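Local coordinates for protein thioesterase (Streptomyces sp. WAC02707, PDB 6VAP) that probably hydrolyses acyl thioesters as the type II thioesterase of the borrelidin gene cluster, clearing aberrant chains from the polyketide synthase, at residues Ala55-Tyr58 with Pro59-Asp63; Leu243-Ile246 with Ala247-Arg251. All coordinates share one frame; numbering follows the deposited sequence.

How the contacts relate
Contact 1 lies where strand 52-56 runs out into the loop before helix 73-87, and contact 2 is the last turns of helix 239-250, which packs on strands 92-97 and 120-124 of the same central sheet. Their centres are 26 Å apart and their nearest atoms about 11 Å, so the two do not touch. Residues 55-63 are mostly buried and, with no regular strand or helix between Val56 and Asp63, are joined by side-chain amide, carboxylate and guanidinium groups. Residues 243-251 are only partly buried: main-chain helix bonds do the joining, one flank is largely apolar toward the sheet, apart from a histidine, and the other carries charge. Both belong to an alpha/beta-hydrolase fold.

Contact 1: residues Ala55-Tyr58 with Pro59-Asp63; sequences AVQY and PGRQD
Gln57 and Tyr58 meet the loop that follows them, Tyr58 through its carbonyl and ring edge, Gln57 through its side-chain amide. Tyr58 opens a type II turn ending at Arg61, with Pro59 and Gly60 at its corners; at the positive phi of Gly60 a side chain would press on the preceding carbonyl O, hence glycine. Here the packing is close. Bends at chi2 and chi3 fold the Arg61 chain back, laying its guanidinium beside Tyr58 with the planes 86° apart. CB of Tyr58 sits over one face, 3.6 Å from Arg61 CZ. Arg61 NH1 comes to the ring edge, 3.7 Å from Tyr58 CD2. Arg61 NH2 donates to Pro59 O at 3.0 Å, within the guanidinium plane, while Arg61 NE makes a weak bond to Tyr58 O, also 3.0 Å. Asp177 and Gly35 O take NH1, and Tyr58 OH reaches Pro31 O.

Toward the solvent side the contact thins to one amide. With CG anti to the backbone N (chi1 -177°) and a bend at chi2, Gln57 sends NE2 to Gln62 OE1 at 2.6 Å, nearly straight at 175°, and to Asp63 OD1 at 2.9 Å. Both acceptors lie in its amide plane. Gln57 OE1 accepts from Ala37 N, and exposed Asp63 also pairs with Arg15. A buried amide bonded at both ends suits glutamine: its rotation is fixed, and the carboxylate of Asp63 probably polarises its N-H groups.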
# COMPACT_ATOMS: atom_id res chain seq x y z
N ALA A 55 4.70 -9.08 1.25
CA ALA A 55 4.70 -7.85 2.02
C ALA A 55 6.01 -7.12 1.75
O ALA A 55 7.09 -7.72 1.79
CB ALA A 55 4.50 -8.14 3.51
N VAL A 56 5.92 -5.84 1.47
CA VAL A 56 7.09 -5.07 1.06
C VAL A 56 7.72 -4.42 2.28
O VAL A 56 7.04 -3.79 3.09
CB VAL A 56 6.70 -4.03 -0.01
CG1 VAL A 56 7.89 -3.22 -0.44
CG2 VAL A 56 6.06 -4.76 -1.22
N GLN A 57 9.02 -4.54 2.38
CA GLN A 57 9.83 -3.89 3.40
C GLN A 57 10.59 -2.75 2.75
O GLN A 57 11.54 -2.98 2.00
CB GLN A 57 10.80 -4.90 4.02
CG GLN A 57 11.65 -4.34 5.15
CD GLN A 57 10.95 -4.43 6.50
OE1 GLN A 57 9.85 -3.95 6.65
NE2 GLN A 57 11.61 -5.00 7.48
N TYR A 58 10.25 -1.52 3.09
CA TYR A 58 10.98 -0.38 2.55
C TYR A 58 12.33 -0.22 3.25
O TYR A 58 12.50 -0.64 4.40
CB TYR A 58 10.18 0.90 2.71
CG TYR A 58 8.73 0.83 2.31
CD1 TYR A 58 8.34 0.27 1.11
CD2 TYR A 58 7.74 1.35 3.15
CE1 TYR A 58 7.01 0.23 0.74
CE2 TYR A 58 6.44 1.35 2.78
CZ TYR A 58 6.06 0.78 1.58
OH TYR A 58 4.70 0.78 1.26
N PRO A 59 13.31 0.36 2.57
CA PRO A 59 14.59 0.64 3.23
C PRO A 59 14.40 1.51 4.47
O PRO A 59 13.50 2.36 4.53
CB PRO A 59 15.40 1.39 2.17
CG PRO A 59 14.77 0.98 0.85
CD PRO A 59 13.29 0.78 1.16
N GLY A 60 15.28 1.29 5.44
CA GLY A 60 15.39 2.16 6.59
C GLY A 60 14.71 1.67 7.84
O GLY A 60 14.74 2.38 8.85
N ARG A 61 14.10 0.49 7.83
CA ARG A 61 13.39 -0.01 8.99
C ARG A 61 13.79 -1.45 9.28
O ARG A 61 14.09 -2.22 8.37
CB ARG A 61 11.87 0.08 8.79
CG ARG A 61 11.34 -0.85 7.70
CD ARG A 61 10.27 -0.15 6.88
NE ARG A 61 10.81 1.02 6.21
CZ ARG A 61 10.16 2.16 6.06
NH1 ARG A 61 8.92 2.28 6.50
NH2 ARG A 61 10.76 3.18 5.43
N GLN A 62 13.78 -1.79 10.57
CA GLN A 62 14.05 -3.15 11.03
C GLN A 62 15.37 -3.64 10.45
O GLN A 62 16.42 -3.06 10.72
CB GLN A 62 12.90 -4.08 10.66
CG GLN A 62 11.54 -3.61 11.23
CD GLN A 62 10.40 -4.52 10.81
OE1 GLN A 62 10.46 -5.17 9.78
NE2 GLN A 62 9.35 -4.57 11.63
N ASP A 63 15.35 -4.74 9.69
CA ASP A 63 16.59 -5.31 9.18
C ASP A 63 17.22 -4.42 8.12
O ASP A 63 18.40 -4.60 7.82
CB ASP A 63 16.33 -6.70 8.59
CG ASP A 63 15.35 -6.66 7.44
OD1 ASP A 63 14.16 -6.39 7.68
OD2 ASP A 63 15.78 -6.89 6.30

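Contact 2: residues Leu243-Ile246 with Ala247-Arg251; sequences LGII and AEHLR
Ala247 N donates to Leu243 O at 2.8 Å, the shortest of four successive i to i+4 bonds in this part of helix 239-250. Glu248 N follows to Gly244 O at 3.0 Å, then His249 N to Ile245 O and Leu250 N to Ile246 O, both 3.2 Å. Arg251, at positive phi (63°), closes the helix in a Schellman motif, its Arg251 N to Glu248 O bond weak. On the exposed flank its NH1 forms a salt bridge with Glu248 OE2 at 3.2 Å, although the arginine is poorly ordered.

His249 turns its ring edge to the preceding turn, with CD2 3.4 Å from Ile245 O and in line with the ring plane; NE2 is hydrogen-bonded to His197. On the buried flank Ile246 and Leu250, one turn apart, run alongside each other in the same direction, and Ile246 CG2 meets Leu250 CD1 at 4.1 Å. Strand 92-97 receives both, at Phe95 and Ala93, while Leu243 packs on helix 41-47. Branched aliphatic chains suit the flank against the sheet, and charged ones the solvent flank. The guanidinium of Arg251, as far as ordered, probably interacts favourably with the negative end of the helix dipole, tempered by its pairing with Glu248.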
# COMPACT_ATOMS: atom_id res chain seq x y z
N LEU A 243 -10.22 -8.66 4.95
CA LEU A 243 -9.70 -9.93 4.43
C LEU A 243 -10.72 -10.64 3.55
O LEU A 243 -10.36 -11.23 2.52
CB LEU A 243 -9.27 -10.83 5.58
CG LEU A 243 -8.21 -10.30 6.51
CD1 LEU A 243 -8.03 -11.28 7.70
CD2 LEU A 243 -6.90 -10.09 5.79
N GLY A 244 -12.00 -10.60 3.95
CA GLY A 244 -13.04 -11.14 3.08
C GLY A 244 -13.21 -10.37 1.78
O GLY A 244 -13.54 -10.95 0.75
N ILE A 245 -13.00 -9.05 1.81
CA ILE A 245 -13.05 -8.27 0.58
C ILE A 245 -11.86 -8.62 -0.31
O ILE A 245 -12.00 -8.82 -1.52
CB ILE A 245 -13.08 -6.77 0.94
CG1 ILE A 245 -14.51 -6.36 1.35
CG2 ILE A 245 -12.64 -5.93 -0.23
CD1 ILE A 245 -14.58 -5.05 2.11
N ILE A 246 -10.67 -8.68 0.29
CA ILE A 246 -9.50 -9.08 -0.48
C ILE A 246 -9.73 -10.45 -1.09
O ILE A 246 -9.52 -10.65 -2.29
CB ILE A 246 -8.24 -9.06 0.40
CG1 ILE A 246 -7.82 -7.62 0.69
CG2 ILE A 246 -7.13 -9.84 -0.24
CD1 ILE A 246 -6.83 -7.52 1.86
N ALA A 247 -10.21 -11.42 -0.29
CA ALA A 247 -10.38 -12.78 -0.77
C ALA A 247 -11.39 -12.83 -1.90
O ALA A 247 -11.21 -13.59 -2.86
CB ALA A 247 -10.80 -13.68 0.40
N GLU A 248 -12.47 -12.05 -1.80
CA GLU A 248 -13.45 -12.03 -2.88
C GLU A 248 -12.81 -11.60 -4.19
O GLU A 248 -13.11 -12.15 -5.26
CB GLU A 248 -14.61 -11.09 -2.51
CG GLU A 248 -15.77 -11.12 -3.50
CD GLU A 248 -16.43 -12.48 -3.60
OE1 GLU A 248 -16.69 -13.10 -2.55
OE2 GLU A 248 -16.67 -12.94 -4.74
N HIS A 249 -11.91 -10.62 -4.14
CA HIS A 249 -11.28 -10.15 -5.38
C HIS A 249 -10.37 -11.19 -6.01
O HIS A 249 -10.26 -11.27 -7.24
CB HIS A 249 -10.51 -8.86 -5.12
CG HIS A 249 -11.34 -7.62 -5.23
ND1 HIS A 249 -11.49 -6.94 -6.42
CD2 HIS A 249 -12.09 -6.96 -4.31
CE1 HIS A 249 -12.28 -5.89 -6.22
NE2 HIS A 249 -12.66 -5.89 -4.96
N LEU A 250 -9.72 -12.01 -5.18
CA LEU A 250 -8.80 -13.03 -5.66
C LEU A 250 -9.44 -14.40 -5.75
O LEU A 250 -8.73 -15.38 -6.02
CB LEU A 250 -7.57 -13.08 -4.77
CG LEU A 250 -6.75 -11.80 -4.74
CD1 LEU A 250 -5.77 -11.81 -3.60
CD2 LEU A 250 -6.04 -11.59 -6.06
N ARG A 251 -10.75 -14.51 -5.58
CA ARG A 251 -11.48 -15.76 -5.79
C ARG A 251 -11.03 -16.84 -4.79
O ARG A 251 -10.77 -17.99 -5.15
CB ARG A 251 -11.34 -16.27 -7.23
CG ARG A 251 -11.52 -15.19 -8.30
CD ARG A 251 -12.97 -14.73 -8.38
NE ARG A 251 -13.07 -13.28 -8.60
CZ ARG A 251 -14.07 -12.52 -8.16
NH1 ARG A 251 -15.08 -13.05 -7.48
NH2 ARG A 251 -14.06 -11.21 -8.41